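Local coordinates for putative sugar binding protein (Bacteroides vulgatus ATCC 8482, PDB 3KEZ) that probably binds sugars at the bacterial outer membrane as a calcium-containing member of the SusD family of nutrient-binding proteins, at residues G48-D53 with K62-Y67; D54-S59 with T422-A427; Y68-T73 with M429-N434; Y400-I403 with T408-R411. All coordinates share one frame; numbering follows the deposited sequence. Where two conformers were deposited one is given.

Contact 1 (G48-D53 with K62-Y67)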
loop_
_atom_site.group_PDB
_atom_site.type_symbol
_atom_site.label_atom_id
_atom_site.label_comp_id
_atom_site.label_asym_id
_atom_site.label_seq_id
_atom_site.Cartn_x
_atom_site.Cartn_y
_atom_site.Cartn_z
ATOM N N GLY A 48 0.594 -6.237 4.973
ATOM C CA GLY A 48 -0.797 -6.589 4.732
ATOM C C GLY A 48 -1.003 -7.909 3.987
ATOM O O GLY A 48 -2.153 -8.384 3.859
ATOM N N ASP A 49 0.080 -8.482 3.452
ATOM C CA ASP A 49 -0.021 -9.769 2.755
ATOM C C ASP A 49 0.189 -10.951 3.721
ATOM O O ASP A 49 -0.664 -11.856 3.794
ATOM C CB ASP A 49 0.987 -9.851 1.593
ATOM C CG ASP A 49 0.583 -8.993 0.390
ATOM O OD1 ASP A 49 -0.434 -9.291 -0.275
ATOM O OD2 ASP A 49 1.306 -8.042 0.070
ATOM N N VAL A 50 1.289 -10.938 4.488
ATOM C CA VAL A 50 1.616 -12.110 5.306
ATOM C C VAL A 50 0.791 -12.189 6.580
ATOM O O VAL A 50 0.778 -13.217 7.212
ATOM C CB VAL A 50 3.092 -12.244 5.637
ATOM C CG1 VAL A 50 3.882 -12.264 4.328
ATOM C CG2 VAL A 50 3.564 -11.115 6.573
ATOM N N THR A 51 0.131 -11.096 6.952
ATOM C CA THR A 51 -0.861 -11.141 8.015
ATOM C C THR A 51 -2.283 -11.514 7.511
ATOM O O THR A 51 -3.244 -11.555 8.294
ATOM C CB THR A 51 -0.948 -9.778 8.721
ATOM O OG1 THR A 51 -1.364 -8.806 7.759
ATOM C CG2 THR A 51 0.382 -9.388 9.421
ATOM N N GLY A 52 -2.420 -11.772 6.204
ATOM C CA GLY A 52 -3.652 -12.258 5.609
ATOM C C GLY A 52 -3.757 -13.764 5.451
ATOM O O GLY A 52 -3.126 -14.548 6.184
ATOM N N ASP A 53 -4.576 -14.148 4.478
ATOM C CA ASP A 53 -4.848 -15.536 4.128
ATOM C C ASP A 53 -4.275 -16.027 2.787
ATOM O O ASP A 53 -4.369 -17.233 2.510
ATOM C CB ASP A 53 -6.377 -15.810 4.166
ATOM C CG ASP A 53 -7.179 -14.879 3.281
ATOM O OD1 ASP A 53 -6.663 -13.823 2.880
ATOM O OD2 ASP A 53 -8.374 -15.178 3.041
ATOM N N LYS A 62 11.969 -16.969 8.548
ATOM C CA LYS A 62 12.064 -15.978 7.462
ATOM C C LYS A 62 11.864 -14.537 7.945
ATOM O O LYS A 62 11.307 -14.293 9.008
ATOM C CB LYS A 62 11.041 -16.329 6.383
ATOM C CG LYS A 62 11.272 -17.700 5.742
ATOM C CD LYS A 62 12.660 -17.821 5.125
ATOM C CE LYS A 62 12.824 -19.125 4.377
ATOM N NZ LYS A 62 14.046 -19.059 3.554
ATOM N N ARG A 63 12.286 -13.555 7.170
ATOM C CA ARG A 63 12.048 -12.163 7.610
ATOM C C ARG A 63 10.573 -11.890 7.932
ATOM O O ARG A 63 10.299 -11.083 8.790
ATOM C CB ARG A 63 12.499 -11.142 6.578
ATOM C CG ARG A 63 13.931 -10.699 6.748
ATOM C CD ARG A 63 14.872 -11.451 5.903
ATOM N NE ARG A 63 16.242 -10.985 6.052
ATOM C CZ ARG A 63 17.314 -11.770 5.929
ATOM N NH1 ARG A 63 17.197 -13.054 5.582
ATOM N NH2 ARG A 63 18.510 -11.261 6.101
ATOM N N THR A 64 9.654 -12.528 7.205
ATOM C CA THR A 64 8.188 -12.341 7.387
ATOM C C THR A 64 7.563 -13.228 8.458
ATOM O O THR A 64 6.358 -13.092 8.788
ATOM C CB THR A 64 7.446 -12.564 6.089
ATOM O OG1 THR A 64 7.820 -13.833 5.516
ATOM C CG2 THR A 64 7.775 -11.448 5.125
ATOM N N GLY A 65 8.386 -14.103 9.031
ATOM C CA GLY A 65 7.906 -15.149 9.927
ATOM C C GLY A 65 7.126 -14.596 11.106
ATOM O O GLY A 65 5.978 -14.991 11.317
ATOM N N ASN A 66 7.724 -13.639 11.838
ATOM C CA ASN A 66 7.096 -13.093 13.052
ATOM C C ASN A 66 5.811 -12.277 12.748
ATOM O O ASN A 66 4.867 -12.264 13.557
ATOM C CB ASN A 66 8.061 -12.248 13.836
ATOM C CG ASN A 66 9.085 -13.072 14.596
ATOM O OD1 ASN A 66 8.860 -14.231 14.977
ATOM N ND2 ASN A 66 10.230 -12.473 14.807
ATOM N N TYR A 67 5.752 -11.659 11.572
ATOM C CA TYR A 67 4.495 -11.006 11.120
ATOM C C TYR A 67 3.398 -12.031 10.809
ATOM O O TYR A 67 2.278 -11.893 11.287
ATOM C CB TYR A 67 4.738 -10.134 9.890
ATOM C CG TYR A 67 5.758 -9.061 10.155
ATOM C CD1 TYR A 67 7.131 -9.320 10.052
ATOM C CD2 TYR A 67 5.360 -7.800 10.578
ATOM C CE1 TYR A 67 8.077 -8.295 10.298
ATOM C CE2 TYR A 67 6.283 -6.799 10.828
ATOM C CZ TYR A 67 7.629 -7.050 10.688
ATOM O OH TYR A 67 8.501 -6.028 10.973
#

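Contact 2 (D54-S59 with T422-A427)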
loop_
_atom_site.group_PDB
_atom_site.type_symbol
_atom_site.label_atom_id
_atom_site.label_comp_id
_atom_site.label_asym_id
_atom_site.label_seq_id
_atom_site.Cartn_x
_atom_site.Cartn_y
_atom_site.Cartn_z
ATOM N N ASP A 54 -3.687 -15.121 1.994
ATOM C CA ASP A 54 -3.316 -15.413 0.596
ATOM C C ASP A 54 -1.814 -15.561 0.372
ATOM O O ASP A 54 -1.390 -16.188 -0.603
ATOM C CB ASP A 54 -3.911 -14.392 -0.344
ATOM C CG ASP A 54 -5.419 -14.497 -0.471
ATOM O OD1 ASP A 54 -5.988 -15.550 -0.111
ATOM O OD2 ASP A 54 -6.045 -13.539 -1.030
HETATM N N MSE A 55 -1.033 -15.095 1.348
HETATM C CA MSE A 55 0.423 -15.266 1.401
HETATM C C MSE A 55 0.848 -15.630 2.810
HETATM O O MSE A 55 0.133 -15.361 3.781
HETATM C CB MSE A 55 1.162 -13.997 0.920
HETATM C CG MSE A 55 0.773 -13.617 -0.512
HETATM SE SE MSE A 55 2.018 -12.385 -1.265
HETATM C CE MSE A 55 3.493 -13.591 -1.284
ATOM N N GLN A 56 2.023 -16.247 2.916
ATOM C CA GLN A 56 2.540 -16.684 4.199
ATOM C C GLN A 56 4.047 -16.584 4.171
ATOM O O GLN A 56 4.627 -16.540 3.102
ATOM C CB GLN A 56 2.152 -18.141 4.448
ATOM C CG GLN A 56 2.537 -19.113 3.338
ATOM C CD GLN A 56 2.250 -20.510 3.719
ATOM O OE1 GLN A 56 1.194 -21.041 3.409
ATOM N NE2 GLN A 56 3.173 -21.119 4.447
ATOM N N ALA A 57 4.668 -16.597 5.346
ATOM C CA ALA A 57 6.101 -16.863 5.453
ATOM C C ALA A 57 6.373 -18.277 4.978
ATOM O O ALA A 57 5.590 -19.208 5.250
ATOM C CB ALA A 57 6.574 -16.718 6.877
ATOM N N VAL A 58 7.480 -18.445 4.269
ATOM C CA VAL A 58 7.894 -19.764 3.802
ATOM C C VAL A 58 8.303 -20.642 4.974
ATOM O O VAL A 58 8.157 -21.864 4.928
ATOM C CB VAL A 58 9.024 -19.632 2.771
ATOM C CG1 VAL A 58 9.842 -20.946 2.683
ATOM C CG2 VAL A 58 8.415 -19.221 1.420
ATOM N N SER A 59 8.787 -20.008 6.033
ATOM C CA SER A 59 9.122 -20.699 7.267
ATOM C C SER A 59 9.088 -19.708 8.427
ATOM O O SER A 59 9.059 -18.498 8.223
ATOM C CB SER A 59 10.499 -21.342 7.163
ATOM O OG SER A 59 11.485 -20.419 7.583
ATOM N N THR A 422 4.362 -25.979 0.669
ATOM C CA THR A 422 3.659 -24.841 1.221
ATOM C C THR A 422 2.585 -25.324 2.189
ATOM O O THR A 422 1.647 -26.013 1.795
ATOM C CB THR A 422 2.949 -24.046 0.090
ATOM O OG1 THR A 422 3.895 -23.655 -0.910
ATOM C CG2 THR A 422 2.201 -22.813 0.651
ATOM N N LYS A 423 2.684 -24.939 3.443
ATOM C CA LYS A 423 1.677 -25.345 4.420
ATOM C C LYS A 423 1.666 -24.314 5.538
ATOM O O LYS A 423 2.706 -23.726 5.857
ATOM C CB LYS A 423 1.966 -26.760 4.968
ATOM C CG LYS A 423 3.218 -26.899 5.797
ATOM C CD LYS A 423 3.366 -28.369 6.377
ATOM C CE LYS A 423 2.136 -28.812 7.226
ATOM N NZ LYS A 423 2.296 -30.074 8.035
ATOM N N HIS A 424 0.501 -24.096 6.135
ATOM C CA HIS A 424 0.425 -23.159 7.256
ATOM C C HIS A 424 1.228 -23.663 8.473
ATOM O O HIS A 424 1.394 -24.870 8.690
ATOM C CB HIS A 424 -1.021 -22.820 7.608
ATOM C CG HIS A 424 -1.655 -21.880 6.640
ATOM N ND1 HIS A 424 -1.338 -20.538 6.583
ATOM C CD2 HIS A 424 -2.547 -22.100 5.649
ATOM C CE1 HIS A 424 -2.029 -19.969 5.611
ATOM N NE2 HIS A 424 -2.782 -20.893 5.035
ATOM N N ASN A 425 1.769 -22.734 9.245
ATOM C CA ASN A 425 2.472 -23.087 10.475
ATOM C C ASN A 425 2.335 -21.916 11.429
ATOM O O ASN A 425 3.226 -21.090 11.571
ATOM C CB ASN A 425 3.952 -23.395 10.187
ATOM C CG ASN A 425 4.691 -23.862 11.400
ATOM O OD1 ASN A 425 4.096 -24.169 12.443
ATOM N ND2 ASN A 425 6.004 -23.957 11.273
ATOM N N THR A 426 1.167 -21.831 12.044
ATOM C CA THR A 426 0.811 -20.716 12.883
ATOM C C THR A 426 -0.268 -21.148 13.899
ATOM O O THR A 426 -1.088 -22.018 13.614
ATOM C CB THR A 426 0.305 -19.572 12.005
ATOM O OG1 THR A 426 -0.055 -18.451 12.818
ATOM C CG2 THR A 426 -0.889 -20.033 11.210
ATOM N N ALA A 427 -0.254 -20.511 15.069
ATOM C CA ALA A 427 -1.290 -20.661 16.088
ATOM C C ALA A 427 -2.559 -19.928 15.691
ATOM O O ALA A 427 -3.614 -20.172 16.261
ATOM C CB ALA A 427 -0.803 -20.102 17.390
HETATM O O HOH W 1 5.613 -23.710 3.998
#

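Contact 3 (Y68-T73 with M429-N434). With EDO (1,2-ethanediol), chain I.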
loop_
_atom_site.group_PDB
_atom_site.type_symbol
_atom_site.label_atom_id
_atom_site.label_comp_id
_atom_site.label_asym_id
_atom_site.label_seq_id
_atom_site.Cartn_x
_atom_site.Cartn_y
_atom_site.Cartn_z
ATOM N N TYR A 68 3.730 -13.037 9.979
ATOM C CA TYR A 68 2.798 -14.148 9.621
ATOM C C TYR A 68 2.275 -14.889 10.868
ATOM O O TYR A 68 1.077 -15.226 10.961
ATOM C CB TYR A 68 3.488 -15.128 8.644
ATOM C CG TYR A 68 2.828 -16.468 8.517
ATOM C CD1 TYR A 68 1.596 -16.594 7.920
ATOM C CD2 TYR A 68 3.451 -17.630 8.986
ATOM C CE1 TYR A 68 0.961 -17.837 7.824
ATOM C CE2 TYR A 68 2.835 -18.873 8.881
ATOM C CZ TYR A 68 1.588 -18.969 8.319
ATOM O OH TYR A 68 0.953 -20.200 8.203
ATOM N N ARG A 69 3.164 -15.152 11.819
ATOM C CA ARG A 69 2.828 -15.907 13.006
ATOM C C ARG A 69 2.209 -15.060 14.126
ATOM O O ARG A 69 1.837 -15.613 15.185
ATOM C CB ARG A 69 4.070 -16.651 13.556
ATOM C CG ARG A 69 4.541 -17.778 12.678
ATOM C CD ARG A 69 5.753 -18.516 13.196
ATOM N NE ARG A 69 5.578 -18.966 14.576
ATOM C CZ ARG A 69 6.419 -18.750 15.589
ATOM N NH1 ARG A 69 7.564 -18.099 15.427
ATOM N NH2 ARG A 69 6.112 -19.216 16.801
ATOM N N PHE A 70 2.107 -13.753 13.903
ATOM C CA PHE A 70 1.740 -12.798 14.932
ATOM C C PHE A 70 2.512 -13.063 16.213
ATOM O O PHE A 70 1.925 -13.233 17.284
ATOM C CB PHE A 70 0.236 -12.859 15.193
ATOM C CG PHE A 70 -0.564 -12.532 14.007
ATOM C CD1 PHE A 70 -0.795 -11.204 13.662
ATOM C CD2 PHE A 70 -1.070 -13.539 13.191
ATOM C CE1 PHE A 70 -1.540 -10.900 12.558
ATOM C CE2 PHE A 70 -1.798 -13.235 12.078
ATOM C CZ PHE A 70 -2.050 -11.912 11.769
ATOM N N ASN A 71 3.830 -13.102 16.088
ATOM C CA ASN A 71 4.703 -13.530 17.161
ATOM C C ASN A 71 5.350 -12.379 17.913
ATOM O O ASN A 71 6.239 -12.618 18.722
ATOM C CB ASN A 71 5.818 -14.422 16.575
ATOM C CG ASN A 71 6.482 -15.277 17.609
ATOM O OD1 ASN A 71 5.810 -15.851 18.455
ATOM N ND2 ASN A 71 7.817 -15.388 17.541
ATOM N N PHE A 72 4.976 -11.130 17.651
ATOM C CA PHE A 72 5.638 -10.011 18.351
ATOM C C PHE A 72 5.017 -9.710 19.710
ATOM O O PHE A 72 3.811 -9.949 19.940
ATOM C CB PHE A 72 5.661 -8.718 17.523
ATOM C CG PHE A 72 6.569 -8.769 16.303
ATOM C CD1 PHE A 72 7.926 -8.956 16.434
ATOM C CD2 PHE A 72 6.045 -8.597 15.039
ATOM C CE1 PHE A 72 8.760 -8.982 15.316
ATOM C CE2 PHE A 72 6.867 -8.620 13.933
ATOM C CZ PHE A 72 8.225 -8.812 14.071
ATOM N N THR A 73 5.858 -9.195 20.603
ATOM C CA THR A 73 5.458 -8.767 21.940
ATOM C C THR A 73 5.799 -7.301 22.085
ATOM O O THR A 73 6.529 -6.741 21.264
ATOM C CB THR A 73 6.251 -9.454 23.095
ATOM O OG1 THR A 73 7.572 -8.910 23.150
ATOM C CG2 THR A 73 6.311 -10.975 22.953
HETATM N N MSE A 429 -5.255 -19.058 12.916
HETATM C CA MSE A 429 -5.859 -19.438 11.650
HETATM C C MSE A 429 -7.119 -18.627 11.277
HETATM O O MSE A 429 -7.418 -18.466 10.104
HETATM C CB MSE A 429 -6.123 -20.933 11.625
HETATM C CG MSE A 429 -4.826 -21.799 11.782
HETATM SE SE MSE A 429 -3.760 -21.751 10.194
HETATM C CE MSE A 429 -4.917 -22.740 8.990
ATOM N N GLU A 430 -7.824 -18.070 12.254
ATOM C CA GLU A 430 -9.009 -17.286 11.975
ATOM C C GLU A 430 -8.988 -16.109 12.917
ATOM O O GLU A 430 -8.753 -16.297 14.090
ATOM C CB GLU A 430 -10.304 -18.096 12.173
ATOM C CG GLU A 430 -10.366 -19.427 11.370
ATOM C CD GLU A 430 -11.793 -20.007 11.182
ATOM O OE1 GLU A 430 -12.713 -19.691 11.969
ATOM O OE2 GLU A 430 -11.974 -20.810 10.239
ATOM N N TYR A 431 -9.220 -14.905 12.411
ATOM C CA TYR A 431 -9.231 -13.703 13.270
ATOM C C TYR A 431 -9.912 -12.519 12.546
ATOM O O TYR A 431 -9.971 -12.459 11.318
ATOM C CB TYR A 431 -7.802 -13.335 13.703
ATOM C CG TYR A 431 -6.780 -13.452 12.579
ATOM C CD1 TYR A 431 -6.105 -14.656 12.353
ATOM C CD2 TYR A 431 -6.508 -12.371 11.734
ATOM C CE1 TYR A 431 -5.175 -14.784 11.289
ATOM C CE2 TYR A 431 -5.606 -12.477 10.688
ATOM C CZ TYR A 431 -4.937 -13.709 10.456
ATOM O OH TYR A 431 -4.018 -13.836 9.413
ATOM N N ASP A 432 -10.410 -11.591 13.343
ATOM C CA ASP A 432 -11.162 -10.456 12.874
ATOM C C ASP A 432 -10.650 -9.227 13.610
ATOM O O ASP A 432 -9.635 -9.311 14.251
ATOM C CB ASP A 432 -12.658 -10.680 13.102
ATOM C CG ASP A 432 -13.012 -10.964 14.555
ATOM O OD1 ASP A 432 -12.324 -10.493 15.516
ATOM O OD2 ASP A 432 -14.019 -11.671 14.745
ATOM N N TRP A 433 -11.371 -8.109 13.547
ATOM C CA TRP A 433 -10.913 -6.865 14.171
ATOM C C TRP A 433 -10.924 -6.862 15.703
ATOM O O TRP A 433 -10.551 -5.854 16.314
ATOM C CB TRP A 433 -11.647 -5.656 13.578
ATOM C CG TRP A 433 -13.166 -5.609 13.777
ATOM C CD1 TRP A 433 -13.906 -6.185 14.782
ATOM C CD2 TRP A 433 -14.089 -4.881 12.972
ATOM N NE1 TRP A 433 -15.246 -5.890 14.623
ATOM C CE2 TRP A 433 -15.378 -5.092 13.509
ATOM C CE3 TRP A 433 -13.954 -4.094 11.824
ATOM C CZ2 TRP A 433 -16.503 -4.525 12.948
ATOM C CZ3 TRP A 433 -15.069 -3.522 11.278
ATOM C CH2 TRP A 433 -16.326 -3.742 11.823
ATOM N N ASN A 434 -11.283 -7.997 16.313
ATOM C CA ASN A 434 -11.170 -8.142 17.750
ATOM C C ASN A 434 -9.845 -8.764 18.131
ATOM O O ASN A 434 -9.553 -8.841 19.298
ATOM C CB ASN A 434 -12.334 -8.952 18.325
ATOM C CG ASN A 434 -13.664 -8.264 18.115
ATOM O OD1 ASN A 434 -13.864 -7.171 18.616
ATOM N ND2 ASN A 434 -14.562 -8.882 17.337
HETATM C C1 EDO I . -15.486 -11.999 17.867
HETATM O O1 EDO I . -14.164 -12.104 17.337
HETATM C C2 EDO I . -16.153 -13.351 17.707
HETATM O O2 EDO I . -15.539 -14.262 18.613
#

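Contact 4 (Y400-I403 with T408-R411)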
loop_
_atom_site.group_PDB
_atom_site.type_symbol
_atom_site.label_atom_id
_atom_site.label_comp_id
_atom_site.label_asym_id
_atom_site.label_seq_id
_atom_site.Cartn_x
_atom_site.Cartn_y
_atom_site.Cartn_z
ATOM N N TYR A 400 -5.838 -6.057 5.400
ATOM C CA TYR A 400 -6.580 -4.842 5.682
ATOM C C TYR A 400 -7.977 -4.864 5.045
ATOM O O TYR A 400 -8.957 -4.387 5.657
ATOM C CB TYR A 400 -5.846 -3.640 5.106
ATOM C CG TYR A 400 -4.521 -3.293 5.706
ATOM C CD1 TYR A 400 -4.403 -3.008 7.072
ATOM C CD2 TYR A 400 -3.386 -3.116 4.896
ATOM C CE1 TYR A 400 -3.169 -2.595 7.610
ATOM C CE2 TYR A 400 -2.148 -2.690 5.434
ATOM C CZ TYR A 400 -2.061 -2.438 6.800
ATOM O OH TYR A 400 -0.885 -2.021 7.359
ATOM N N ASP A 401 -8.049 -5.396 3.813
ATOM C CA ASP A 401 -9.309 -5.429 3.070
ATOM C C ASP A 401 -10.352 -6.356 3.659
ATOM O O ASP A 401 -11.552 -6.090 3.575
ATOM C CB ASP A 401 -9.063 -5.804 1.605
ATOM C CG ASP A 401 -8.315 -4.727 0.844
ATOM O OD1 ASP A 401 -8.460 -3.523 1.196
ATOM O OD2 ASP A 401 -7.559 -5.090 -0.110
ATOM N N VAL A 402 -9.912 -7.465 4.224
ATOM C CA VAL A 402 -10.824 -8.309 4.962
ATOM C C VAL A 402 -11.250 -7.607 6.278
ATOM O O VAL A 402 -12.473 -7.422 6.560
ATOM C CB VAL A 402 -10.149 -9.656 5.278
ATOM C CG1 VAL A 402 -11.106 -10.543 6.072
ATOM C CG2 VAL A 402 -9.758 -10.357 3.968
ATOM N N ILE A 403 -10.256 -7.186 7.039
ATOM C CA ILE A 403 -10.459 -6.738 8.410
ATOM C C ILE A 403 -11.302 -5.444 8.429
ATOM O O ILE A 403 -12.176 -5.289 9.279
ATOM C CB ILE A 403 -9.121 -6.548 9.158
ATOM C CG1 ILE A 403 -8.431 -7.895 9.442
ATOM C CG2 ILE A 403 -9.338 -5.747 10.464
ATOM C CD1 ILE A 403 -9.225 -8.898 10.379
ATOM N N THR A 408 -13.848 -11.867 8.736
ATOM C CA THR A 408 -12.883 -12.694 9.460
ATOM C C THR A 408 -11.833 -13.208 8.465
ATOM O O THR A 408 -12.182 -13.828 7.466
ATOM C CB THR A 408 -13.581 -13.881 10.142
ATOM O OG1 THR A 408 -14.677 -13.390 10.941
ATOM C CG2 THR A 408 -12.616 -14.714 11.029
ATOM N N VAL A 409 -10.544 -12.947 8.741
ATOM C CA VAL A 409 -9.456 -13.614 8.008
ATOM C C VAL A 409 -9.462 -15.106 8.381
ATOM O O VAL A 409 -9.395 -15.476 9.571
ATOM C CB VAL A 409 -8.097 -12.964 8.292
ATOM C CG1 VAL A 409 -6.935 -13.771 7.649
ATOM C CG2 VAL A 409 -8.090 -11.423 7.858
ATOM N N LYS A 410 -9.581 -15.971 7.386
ATOM C CA LYS A 410 -9.611 -17.422 7.642
ATOM C C LYS A 410 -8.534 -18.111 6.786
ATOM O O LYS A 410 -8.695 -18.242 5.594
ATOM C CB LYS A 410 -11.009 -17.985 7.327
ATOM C CG LYS A 410 -12.033 -17.579 8.398
ATOM C CD LYS A 410 -13.440 -18.043 8.119
ATOM C CE LYS A 410 -14.429 -17.594 9.186
ATOM N NZ LYS A 410 -15.760 -18.235 9.002
ATOM N N ARG A 411 -7.402 -18.447 7.399
ATOM C CA ARG A 411 -6.370 -19.267 6.772
ATOM C C ARG A 411 -6.888 -20.707 6.665
ATOM O O ARG A 411 -7.429 -21.231 7.634
ATOM C CB ARG A 411 -5.086 -19.213 7.606
ATOM C CG ARG A 411 -4.436 -17.838 7.568
ATOM C CD ARG A 411 -3.432 -17.660 8.636
ATOM N NE ARG A 411 -2.669 -16.439 8.436
ATOM C CZ ARG A 411 -1.750 -15.978 9.267
ATOM N NH1 ARG A 411 -1.458 -16.601 10.427
ATOM N NH2 ARG A 411 -1.095 -14.887 8.927
#

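Contact 1 (G48-D53 with K62-Y67)
The ring of Tyr67 takes little part in meeting Val50: the edge of the ring is met in its own plane by the backbone oxygen of Arg63, whose O lies 3.8 Å from Tyr67 CD1, while the touching across the contact is done at the foot of the side chain. Tyr67 CB sits against Val50 CG2 at 3.7 Å. Although the CB of Tyr67 heads toward residues 48-53, its chi1 of -59° puts CG anti to the carbonyl carbon and swings the ring off to Tyr47 and Arg43 of helix 43-50 and to Phe72, with which it pairs edge-to-face. Val50 spreads both methyls over the facing segment. CG2 touches the foot of Tyr67, and Val50 CG1 lies across Thr64, 4.0 Å from Thr64 CB, the two side chains meeting at about a right angle. These residues belong to a helix-strand-helix passage in the N-terminal part of the SusD fold: helix 43-50 ends here, strand 55-57 follows, and a type I turn from Lys62 to Gly65 leads into helix 65-68. Gly65 N bonds back to Lys62 O at 2.9 Å, and on the other side Gly52 N reaches Asp49 O at 3.0 Å. No hydrogen bond crosses between the segments, so the join is apolar. The threonines turn methyls inward and satisfy their hydroxyls beyond it, Thr51 OG1 on Tyr47 O and Thr64 OG1 on Asp283. Thr51 CG2 rests 3.7 Å from Tyr67 O, next to the Val50 patch, and Met284 of strand 284-286 packs against both Val50 and Thr64.

Contact 2 (D54-S59 with T422-A427)
Gln56 carries nearly all of this contact, driving its amide into residues 422-424. Beyond CG its chain is extended, and the two ends of the amide do different work: NE2 bonds, OE1 packs. Gln56 NE2 donates to Lys423 O at 3.0 Å, nearly straight (166°), approaching from well above that carbonyl's plane, and also to Ala57 O at 3.2 Å; both acceptors lie close to the plane of the amide, which fixes its rotation. Gln56 OE1 packs at 3.4 Å from Thr422 CG2 and stands 4.0 Å above the centre of one face of the His424 imidazole, a ring held from its ND1 by Tyr68 OH. An alanine in place of Gln56 is likely to leave Lys423 O without its amide donor and to open a gap between Thr422 and His424. The other side is looser and wetter: Lys423 directs its CB away from strand 55-57, and a water accepts from Lys423 N at 3.2 Å while lying 3.3 Å from Val58 O, a long link compared with the direct amide bond. Thr422 OG1 turns aside to Tyr312 O. Here a side-chain amide, rather than strand pairing, fastens a long irregular connection, the one between strands 409-410 and 430-431, to strand 55-57, whose own backbone partner is the antiparallel strand 284-286; the contact thus ties the N-terminal and C-terminal parts of the SusD fold together.

Contact 3 (Y68-T73 with M429-N434)
Chi1 of -61° in Phe70 and of 42° in Tyr431 aim the two rings at each other from opposite directions; the Tyr431 value tucks CG between its backbone N and carbonyl carbon. They meet as a T-shaped (edge-to-face) pair joining a Schellman motif, where Phe70 takes positive phi after helix 65-68, to strand 430-431. The edge of Phe70 is turned to the face of Tyr431, with the planes at 73° and the centroids 4.9 Å apart. The approach is shifted to the phenol end: Phe70 CE2 and CZ both lie 3.6 Å from Tyr431 CZ, and the hydroxyl oxygen Tyr431 OH sits near the plane of the Phe70 ring, 3.5 Å from Phe70 CE2. That hydroxyl is bonded to Thr51 O, which anchors the far end of the tyrosine. With a leucine at Tyr431 the Thr51 carbonyl would probably lose this donor and the Phe70 edge its aromatic face. Arg411 touches both side chains. Past the strand the chain bends in an Asx turn, Asn434 N donating to Asp432 OD1 at 2.8 Å, and the other carboxylate oxygen, Asp432 OD2, accepts from O1 of an ethanediol, probably from the crystallisation liquor, at 2.6 Å.

Contact 4 (Y400-I403 with T408-R411)
Helix 398-403 packs its last turn, through Val402 and Ile403, on Val409 at the start of strand 409-410: in this C-terminal part of the SusD fold a helix is followed, after four residues, by a strand that returns against it. The centre of the contact is a single methyl, Val409 CG2. Val402 CG1 lies 3.6 Å and Val402 CB 3.7 Å from Val409 CG2, and Ile403 CD1, the end of its chain, also comes within 3.7 Å of Val409 CG2. Both helix side chains meet the valine at about a right angle. Val402 CG1 lies opposite the backbone N about the CA-CB bond (chi1 179°), a torsion that carries it on to the strand's backbone as well, 3.7 Å from Thr408 C and 3.6 Å from Val409 N. Thr408 itself directs its CB away from the helix, so this residue offers main chain rather than side chain. No polar bond joins the two segments. Asp401, on the same helical turn, sends its carboxylate instead to salt bridges with Arg388 and Arg404. Around this joint, Tyr400 leans on helices 109-134 and 195-209, Ile403 touches Pro137, and strand 409-410 pairs antiparallel with strand 430-431, whose Tyr431 also packs on Val409.

In the fold
All four contacts are largely buried and lie away from the calcium site. Contacts 1 and 4 are short-range and held by packing without a hydrogen bond across, each closing a helix on what follows it, and lie nearer the chain's centre. Contacts 2 and 3 join segments more than 350 residues apart, one through a glutamine amide and the other through aromatic rings; only contact 2 has an exposed touching residue, Lys423. Strand 55-57 of contact 2 links the two helices of contact 1, and contacts 3 and 4 share the sheet of strands 409-410 and 430-431. Arg411 of contact 4 bonds to Gly52 O of contact 1 and to Tyr68 O of contact 3.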